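Local structure of phosphoenolpyruvate--glycerone phosphotransferase (Enterococcus faecalis, 3B48) at residues I69-G74 against L78-A83; D7-S12 against M52-T57; K22-Q27 against P101-A106. The protein probably acts as the phosphoryl-relaying DhaM subunit of a dihydroxyacetone kinase complex, passing a phosphoryl group derived from phosphoenolpyruvate on to DhaL and dihydroxyacetone. All blocks are in the same frame, centred on the assembly; numbering follows the deposited sequence. Where two conformers were deposited one is given.

Interaction 1 (I69-G74 against L78-A83)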
loop_
_atom_site.group_PDB
_atom_site.type_symbol
_atom_site.label_atom_id
_atom_site.label_comp_id
_atom_site.label_asym_id
_atom_site.label_seq_id
_atom_site.Cartn_x
_atom_site.Cartn_y
_atom_site.Cartn_z
ATOM N N ILE B 69 8.738 -9.831 5.430
ATOM C CA ILE B 69 7.316 -10.074 5.103
ATOM C C ILE B 69 6.424 -8.852 5.359
ATOM O O ILE B 69 6.325 -8.397 6.492
ATOM C CB ILE B 69 6.747 -11.367 5.820
ATOM C CG1 ILE B 69 7.209 -12.645 5.109
ATOM C CG2 ILE B 69 5.245 -11.406 5.763
ATOM C CD1 ILE B 69 8.611 -13.064 5.391
ATOM N N PHE B 70 5.831 -8.316 4.288
ATOM C CA PHE B 70 4.847 -7.247 4.360
ATOM C C PHE B 70 3.431 -7.754 3.979
ATOM O O PHE B 70 3.272 -8.525 3.034
ATOM C CB PHE B 70 5.224 -6.069 3.453
ATOM C CG PHE B 70 6.601 -5.547 3.682
ATOM C CD1 PHE B 70 6.797 -4.320 4.305
ATOM C CD2 PHE B 70 7.719 -6.285 3.297
ATOM C CE1 PHE B 70 8.076 -3.844 4.533
ATOM C CE2 PHE B 70 9.003 -5.786 3.507
ATOM C CZ PHE B 70 9.178 -4.581 4.132
ATOM N N ALA B 71 2.427 -7.330 4.741
ATOM C CA ALA B 71 1.020 -7.622 4.432
ATOM C C ALA B 71 0.214 -6.336 4.544
ATOM O O ALA B 71 0.640 -5.367 5.192
ATOM C CB ALA B 71 0.453 -8.708 5.357
ATOM N N ASP B 72 -0.932 -6.287 3.887
ATOM C CA ASP B 72 -1.804 -5.143 4.109
ATOM C C ASP B 72 -2.797 -5.418 5.239
ATOM O O ASP B 72 -2.738 -4.790 6.290
ATOM C CB ASP B 72 -2.498 -4.686 2.835
ATOM C CG ASP B 72 -3.110 -5.850 2.000
ATOM O OD1 ASP B 72 -3.330 -6.988 2.508
ATOM O OD2 ASP B 72 -3.398 -5.574 0.806
ATOM N N LEU B 73 -3.693 -6.370 5.028
ATOM C CA LEU B 73 -4.886 -6.452 5.828
ATOM C C LEU B 73 -5.409 -7.867 5.939
ATOM O O LEU B 73 -5.193 -8.715 5.049
ATOM C CB LEU B 73 -6.002 -5.615 5.169
ATOM C CG LEU B 73 -5.886 -4.103 4.878
ATOM C CD1 LEU B 73 -6.704 -3.804 3.673
ATOM C CD2 LEU B 73 -6.321 -3.234 6.078
ATOM N N GLY B 74 -6.171 -8.093 7.001
ATOM C CA GLY B 74 -7.008 -9.259 7.109
ATOM C C GLY B 74 -6.284 -10.566 7.201
ATOM O O GLY B 74 -5.508 -10.791 8.112
ATOM N N LEU B 78 -2.841 -12.637 8.963
ATOM C CA LEU B 78 -2.930 -13.967 9.552
ATOM C C LEU B 78 -2.038 -14.982 8.815
ATOM O O LEU B 78 -1.284 -15.738 9.465
ATOM C CB LEU B 78 -4.385 -14.456 9.624
ATOM C CG LEU B 78 -4.531 -15.837 10.279
ATOM C CD1 LEU B 78 -4.184 -15.800 11.779
ATOM C CD2 LEU B 78 -5.923 -16.420 10.078
ATOM N N SER B 79 -2.107 -14.989 7.482
ATOM C CA SER B 79 -1.301 -15.907 6.648
ATOM C C SER B 79 0.217 -15.723 6.830
ATOM O O SER B 79 0.986 -16.693 6.789
ATOM C CB SER B 79 -1.710 -15.774 5.174
ATOM O OG SER B 79 -0.681 -16.186 4.296
ATOM N N SER B 80 0.638 -14.475 7.026
ATOM C CA SER B 80 2.027 -14.153 7.364
ATOM C C SER B 80 2.467 -14.645 8.753
ATOM O O SER B 80 3.634 -14.991 8.939
ATOM C CB SER B 80 2.210 -12.642 7.318
ATOM O OG SER B 80 2.090 -12.226 5.999
ATOM N N GLU B 81 1.532 -14.656 9.707
ATOM C CA GLU B 81 1.804 -15.127 11.068
ATOM C C GLU B 81 1.802 -16.647 11.153
ATOM O O GLU B 81 2.652 -17.228 11.832
ATOM C CB GLU B 81 0.818 -14.538 12.114
ATOM C CG GLU B 81 0.836 -13.007 12.198
ATOM C CD GLU B 81 -0.365 -12.365 12.934
ATOM O OE1 GLU B 81 -1.388 -13.026 13.234
ATOM O OE2 GLU B 81 -0.276 -11.160 13.210
ATOM N N LEU B 82 0.831 -17.275 10.484
ATOM C CA LEU B 82 0.724 -18.748 10.461
ATOM C C LEU B 82 1.873 -19.439 9.716
ATOM O O LEU B 82 2.227 -20.570 10.041
ATOM C CB LEU B 82 -0.596 -19.201 9.850
ATOM C CG LEU B 82 -1.949 -18.810 10.462
ATOM C CD1 LEU B 82 -3.047 -19.191 9.496
ATOM C CD2 LEU B 82 -2.181 -19.464 11.834
ATOM N N ALA B 83 2.449 -18.755 8.735
ATOM C CA ALA B 83 3.567 -19.273 7.961
ATOM C C ALA B 83 4.794 -19.417 8.821
ATOM O O ALA B 83 5.515 -20.404 8.707
ATOM C CB ALA B 83 3.869 -18.357 6.754
#
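Ser80 meets Ile69 where a central strand of the parallel sheet faces the helix that follows it, the beta-alpha step of a beta-alpha-beta crossover in this parallel alpha/beta fold. The CG2 branch of Ile69 carries the touch, 3.3 Å from Ser80 OG and 3.6 Å from Ser80 CB. With CB already directed at the helix, the branch opposite the backbone N (chi1 -77°, measured to CG1) brings CG2 up to Ser80. Ser80 OG makes no polar bond to the strand; it lies beside its own backbone N and is hydrogen-bonded to Ala76 O one turn earlier, so the hydroxyl is satisfied within the helix although an apolar wall faces it. Ala71 extends that wall, with its CB 3.9 Å from Ser80 OG. Trp134 of the second subunit packs on both Ala71 and Ser80. At the other end the chain turns from strand to helix through Gly74, which has a positive phi (66°) and occupies the N-cap position. Its carbonyl starts the helical bonding pattern through a weak but nearly straight bond, Leu78 N to Gly74 O, 3.4 Å at 169°, with Leu78 CB lying 4.1 Å from the same Gly74 O.

Interaction 2 (D7-S12 against M52-T57)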
loop_
_atom_site.group_PDB
_atom_site.type_symbol
_atom_site.label_atom_id
_atom_site.label_comp_id
_atom_site.label_asym_id
_atom_site.label_seq_id
_atom_site.Cartn_x
_atom_site.Cartn_y
_atom_site.Cartn_z
ATOM N N ASP B 7 15.150 -10.659 0.584
ATOM C CA ASP B 7 13.944 -10.755 -0.215
ATOM C C ASP B 7 12.819 -10.032 0.498
ATOM O O ASP B 7 12.722 -10.071 1.745
ATOM C CB ASP B 7 13.541 -12.212 -0.437
ATOM C CG ASP B 7 14.602 -13.013 -1.148
ATOM O OD1 ASP B 7 15.748 -13.025 -0.659
ATOM O OD2 ASP B 7 14.287 -13.665 -2.173
ATOM N N ILE B 8 11.987 -9.371 -0.306
ATOM C CA ILE B 8 10.747 -8.765 0.143
ATOM C C ILE B 8 9.574 -9.598 -0.324
ATOM O O ILE B 8 9.367 -9.825 -1.532
ATOM C CB ILE B 8 10.579 -7.324 -0.381
ATOM C CG1 ILE B 8 11.628 -6.395 0.242
ATOM C CG2 ILE B 8 9.153 -6.812 -0.113
ATOM C CD1 ILE B 8 11.801 -5.105 -0.491
ATOM N N LEU B 9 8.796 -10.053 0.644
ATOM C CA LEU B 9 7.615 -10.864 0.347
ATOM C C LEU B 9 6.380 -10.037 0.689
ATOM O O LEU B 9 6.218 -9.550 1.840
ATOM C CB LEU B 9 7.626 -12.206 1.100
ATOM C CG LEU B 9 8.683 -13.308 0.879
ATOM C CD1 LEU B 9 10.131 -12.882 1.275
ATOM C CD2 LEU B 9 8.240 -14.558 1.668
ATOM N N LEU B 10 5.557 -9.886 -0.352
ATOM C CA LEU B 10 4.400 -9.017 -0.390
ATOM C C LEU B 10 3.141 -9.877 -0.353
ATOM O O LEU B 10 2.817 -10.553 -1.342
ATOM C CB LEU B 10 4.398 -8.198 -1.699
ATOM C CG LEU B 10 5.662 -7.386 -2.040
ATOM C CD1 LEU B 10 5.549 -6.885 -3.469
ATOM C CD2 LEU B 10 5.735 -6.233 -1.105
ATOM N N VAL B 11 2.443 -9.832 0.781
ATOM C CA VAL B 11 1.193 -10.594 0.987
ATOM C C VAL B 11 -0.063 -9.699 0.967
ATOM O O VAL B 11 -0.084 -8.640 1.548
ATOM C CB VAL B 11 1.270 -11.432 2.269
ATOM C CG1 VAL B 11 0.130 -12.445 2.312
ATOM C CG2 VAL B 11 2.672 -12.104 2.340
ATOM N N SER B 12 -1.086 -10.126 0.231
ATOM C CA SER B 12 -2.304 -9.344 0.142
ATOM C C SER B 12 -3.403 -10.287 -0.244
ATOM O O SER B 12 -3.105 -11.366 -0.701
ATOM C CB SER B 12 -2.136 -8.243 -0.930
ATOM O OG SER B 12 -3.281 -7.414 -1.037
HETATM N N MSE B 52 0.881 -20.926 2.356
HETATM C CA MSE B 52 1.740 -21.867 1.648
HETATM C C MSE B 52 2.537 -21.203 0.505
HETATM O O MSE B 52 3.546 -21.715 0.070
HETATM C CB MSE B 52 0.906 -23.043 1.146
HETATM C CG MSE B 52 1.658 -24.379 1.077
HETATM SE SE MSE B 52 2.288 -25.007 2.831
HETATM C CE MSE B 52 0.566 -25.256 3.711
ATOM N N LYS B 53 2.108 -20.033 0.059
ATOM C CA LYS B 53 2.896 -19.243 -0.939
ATOM C C LYS B 53 4.209 -18.713 -0.357
ATOM O O LYS B 53 5.247 -18.798 -1.000
ATOM C CB LYS B 53 2.039 -18.120 -1.564
ATOM C CG LYS B 53 0.859 -18.694 -2.353
ATOM C CD LYS B 53 -0.015 -17.609 -2.939
ATOM C CE LYS B 53 0.308 -17.365 -4.398
ATOM N NZ LYS B 53 -0.447 -16.186 -4.896
ATOM N N ILE B 54 4.117 -18.221 0.883
ATOM C CA ILE B 54 5.242 -17.804 1.700
ATOM C C ILE B 54 6.161 -18.988 2.015
ATOM O O ILE B 54 7.359 -18.923 1.729
ATOM C CB ILE B 54 4.757 -17.147 3.033
ATOM C CG1 ILE B 54 3.700 -16.061 2.758
ATOM C CG2 ILE B 54 5.928 -16.570 3.804
ATOM C CD1 ILE B 54 3.045 -15.382 3.993
ATOM N N ILE B 55 5.594 -20.078 2.571
ATOM C CA ILE B 55 6.356 -21.277 2.902
ATOM C C ILE B 55 7.127 -21.802 1.685
ATOM O O ILE B 55 8.345 -21.945 1.743
ATOM C CB ILE B 55 5.484 -22.448 3.508
ATOM C CG1 ILE B 55 4.584 -22.005 4.679
ATOM C CG2 ILE B 55 6.367 -23.674 3.915
ATOM C CD1 ILE B 55 5.307 -21.414 5.815
ATOM N N ASP B 56 6.421 -22.125 0.599
ATOM C CA ASP B 56 7.076 -22.560 -0.633
ATOM C C ASP B 56 8.162 -21.569 -1.113
ATOM O O ASP B 56 9.249 -21.981 -1.472
ATOM C CB ASP B 56 6.047 -22.760 -1.737
ATOM C CG ASP B 56 5.164 -23.983 -1.520
ATOM O OD1 ASP B 56 5.605 -24.987 -0.891
ATOM O OD2 ASP B 56 4.012 -23.935 -2.006
ATOM N N THR B 57 7.862 -20.272 -1.110
ATOM C CA THR B 57 8.841 -19.256 -1.486
ATOM C C THR B 57 10.112 -19.339 -0.641
ATOM O O THR B 57 11.208 -19.425 -1.194
ATOM C CB THR B 57 8.212 -17.845 -1.442
ATOM O OG1 THR B 57 7.107 -17.797 -2.361
ATOM C CG2 THR B 57 9.224 -16.809 -1.806
#
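Ile54 reaches the strand with two branches, each taken up by a different residue, so it spans two successive inward-facing positions. Ile54 CG2, opposite the backbone N, lies 3.7 Å from Leu9 CD2. CG1, opposite the carbonyl carbon at chi1 -50°, leads through an extended second torsion to the other methyl, and Ile54 CD1 ends 3.7 Å from Val11 CG2. The leucine is approached at a slant and the valine at about a right angle. Val11 CG2 also stands 4.1 Å from Ile54 CG1, along the flank of the extended branch. This is helix-on-sheet packing in a three-layer alpha-beta-alpha fold: helix 52-57 runs nearly antiparallel to strand 7-11, at 163° with the axes 10.0 Å apart, and Ser80 and Ala76 of helix 75-84 adjoin Val11. One turn on from Ile54, Thr57 divides its branches between sheet and helix. Thr57 CG2 is the branch nearest the strand, 4.3 Å from Leu9 CD2, while Thr57 OG1 turns back to give a short bond of 2.5 Å to Lys53 O. Lys53 O also accepts Thr57 N at 3.0 Å; the two donors arrive from opposite faces of the carbonyl plane, the hydroxyl tilted 26° out of it.

Interaction 3 (K22-Q27 against P101-A106)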
loop_
_atom_site.group_PDB
_atom_site.type_symbol
_atom_site.label_atom_id
_atom_site.label_comp_id
_atom_site.label_asym_id
_atom_site.label_seq_id
_atom_site.Cartn_x
_atom_site.Cartn_y
_atom_site.Cartn_z
ATOM N N LYS B 22 5.510 -4.722 -7.051
ATOM C CA LYS B 22 6.748 -5.314 -7.549
ATOM C C LYS B 22 7.209 -4.635 -8.841
ATOM O O LYS B 22 8.364 -4.186 -8.971
ATOM C CB LYS B 22 6.590 -6.827 -7.728
ATOM C CG LYS B 22 7.654 -7.494 -8.634
ATOM C CD LYS B 22 7.590 -9.015 -8.477
ATOM C CE LYS B 22 8.455 -9.748 -9.478
ATOM N NZ LYS B 22 9.908 -9.665 -9.181
ATOM N N GLU B 23 6.284 -4.546 -9.775
ATOM C CA GLU B 23 6.492 -3.838 -11.030
ATOM C C GLU B 23 6.909 -2.373 -10.831
ATOM O O GLU B 23 7.841 -1.912 -11.481
ATOM C CB GLU B 23 5.228 -3.997 -11.891
ATOM C CG GLU B 23 4.764 -2.805 -12.728
ATOM C CD GLU B 23 3.470 -3.126 -13.471
ATOM O OE1 GLU B 23 3.284 -4.320 -13.838
ATOM O OE2 GLU B 23 2.641 -2.199 -13.697
HETATM N N MSE B 24 6.235 -1.673 -9.908
HETATM C CA MSE B 24 6.503 -0.251 -9.624
HETATM C C MSE B 24 7.883 -0.040 -9.038
HETATM O O MSE B 24 8.655 0.769 -9.518
HETATM C CB MSE B 24 5.449 0.337 -8.698
HETATM C CG MSE B 24 5.577 1.837 -8.520
HETATM SE SE MSE B 24 4.285 2.553 -7.243
HETATM C CE MSE B 24 4.926 1.622 -5.633
ATOM N N ILE B 25 8.200 -0.786 -7.997
ATOM C CA ILE B 25 9.520 -0.715 -7.409
ATOM C C ILE B 25 10.644 -1.058 -8.424
ATOM O O ILE B 25 11.611 -0.312 -8.561
ATOM C CB ILE B 25 9.586 -1.649 -6.209
ATOM C CG1 ILE B 25 8.719 -1.086 -5.080
ATOM C CG2 ILE B 25 11.016 -1.857 -5.790
ATOM C CD1 ILE B 25 8.714 -1.923 -3.877
ATOM N N GLU B 26 10.505 -2.177 -9.129
ATOM C CA GLU B 26 11.512 -2.613 -10.120
ATOM C C GLU B 26 11.732 -1.606 -11.235
ATOM O O GLU B 26 12.857 -1.388 -11.671
ATOM C CB GLU B 26 11.129 -3.958 -10.721
ATOM C CG GLU B 26 11.216 -5.039 -9.701
ATOM C CD GLU B 26 10.823 -6.372 -10.225
ATOM O OE1 GLU B 26 10.332 -6.470 -11.378
ATOM O OE2 GLU B 26 11.012 -7.335 -9.452
ATOM N N GLN B 27 10.653 -0.970 -11.668
ATOM C CA GLN B 27 10.733 -0.033 -12.759
ATOM C C GLN B 27 11.328 1.283 -12.273
ATOM O O GLN B 27 11.954 2.013 -13.040
ATOM C CB GLN B 27 9.358 0.147 -13.365
ATOM C CG GLN B 27 9.346 0.232 -14.886
ATOM C CD GLN B 27 10.241 -0.801 -15.587
ATOM O OE1 GLN B 27 11.036 -0.446 -16.460
ATOM N NE2 GLN B 27 10.111 -2.075 -15.206
ATOM N N PRO B 101 3.450 -0.397 6.660
ATOM C CA PRO B 101 2.440 -0.512 5.623
ATOM C C PRO B 101 3.021 -1.186 4.400
ATOM O O PRO B 101 4.233 -1.106 4.168
ATOM C CB PRO B 101 2.030 0.932 5.327
ATOM C CG PRO B 101 3.098 1.789 5.860
ATOM C CD PRO B 101 3.856 1.002 6.898
ATOM N N LEU B 102 2.142 -1.859 3.653
ATOM C CA LEU B 102 2.512 -2.704 2.555
ATOM C C LEU B 102 3.338 -2.004 1.435
ATOM O O LEU B 102 4.483 -2.423 1.160
ATOM C CB LEU B 102 1.261 -3.409 1.986
ATOM C CG LEU B 102 1.494 -4.338 0.793
ATOM C CD1 LEU B 102 2.438 -5.550 1.103
ATOM C CD2 LEU B 102 0.204 -4.809 0.191
ATOM N N VAL B 103 2.755 -0.998 0.768
ATOM C CA VAL B 103 3.442 -0.317 -0.341
ATOM C C VAL B 103 4.683 0.453 0.158
ATOM O O VAL B 103 5.824 0.200 -0.281
ATOM C CB VAL B 103 2.494 0.655 -1.136
ATOM C CG1 VAL B 103 3.287 1.367 -2.275
ATOM C CG2 VAL B 103 1.290 -0.098 -1.712
ATOM N N GLU B 104 4.434 1.372 1.086
ATOM C CA GLU B 104 5.454 2.258 1.592
ATOM C C GLU B 104 6.545 1.565 2.391
ATOM O O GLU B 104 7.702 1.894 2.229
ATOM C CB GLU B 104 4.839 3.422 2.370
ATOM C CG GLU B 104 3.829 4.266 1.547
ATOM C CD GLU B 104 2.372 3.765 1.680
ATOM O OE1 GLU B 104 2.125 2.592 2.062
ATOM O OE2 GLU B 104 1.466 4.560 1.412
ATOM N N GLY B 105 6.195 0.612 3.248
ATOM C CA GLY B 105 7.213 -0.209 3.932
ATOM C C GLY B 105 8.143 -0.929 2.965
ATOM O O GLY B 105 9.373 -0.789 3.038
ATOM N N ALA B 106 7.556 -1.665 2.021
ATOM C CA ALA B 106 8.348 -2.433 1.036
ATOM C C ALA B 106 9.310 -1.535 0.225
ATOM O O ALA B 106 10.490 -1.877 0.012
ATOM C CB ALA B 106 7.404 -3.203 0.111
#
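Ile25 sets its CD1 methyl over one face of the flat Ala106 carbonyl group, 4.2 Å from Ala106 C, and 4.4 Å from Ala106 CB. Phe70 brings the CE1 edge of its ring over one face of the neighbouring flat unit, the Gly105-Ala106 peptide. Among the acidic groups, the Glu26 carboxylate is met by Lys22 NZ at Glu26 OE2, 2.6 Å away on the syn side and 19° out of plane, a salt bridge within the helix; Lys22 NZ is also hydrogen-bonded to Ile36 O. The Glu104 carboxylate, pointing from the far side of its helix, has two partners at OE2, Lys132 NZ and Leu102 N of the second subunit, which would probably help keep it ionised.

Between the helices the contact is otherwise carried by selenomethionine Met24. Its chain is extended as far as SE and then bends at chi3 (64°), which swings Met24 CE against Val103 CG1 at 3.7 Å, the two side chains crossing at about a right angle. Helices 15-27 and 102-113 thus pack side by side on one face of the sheet, with Ala106 also lying on Ile8 and Leu10 of strand 6-11. Val103 faces its own copy in the second subunit, and Met24 packs on Ser12 of that subunit, which places the contact beside the dimer interface.

No hydrogen bond joins the two segments; the bridge is apolar, methyls meeting methyls and, at Ala106, a backbone carbonyl carbon. Their fit therefore rests on van der Waals packing of buried groups, with shape rather than directed bonds setting how they meet.

From the N terminus, residues 7-12 open interaction 2 and residues 22-27 open interaction 3. Helix 52-57 closes the first loop over 39 intervening residues, the strand 35-38 lying within it. Interaction 1 then opens and closes at once, with three residues between 69-74 and 78-83, before 101-106 closes interaction 3. Interactions 2 and 3 therefore cross, interaction 1 is nested in interaction 3, and interactions 2 and 1 follow in series. Interactions 1 and 2 bring helices 75-84 and 51-60 to neighbouring strands 66-71 and 6-11, while interaction 3 pairs two helices across the sheet from them. Phe70 and Leu10 link the strands to 101-106, and Asp72 OD2 joins Ser12 OG.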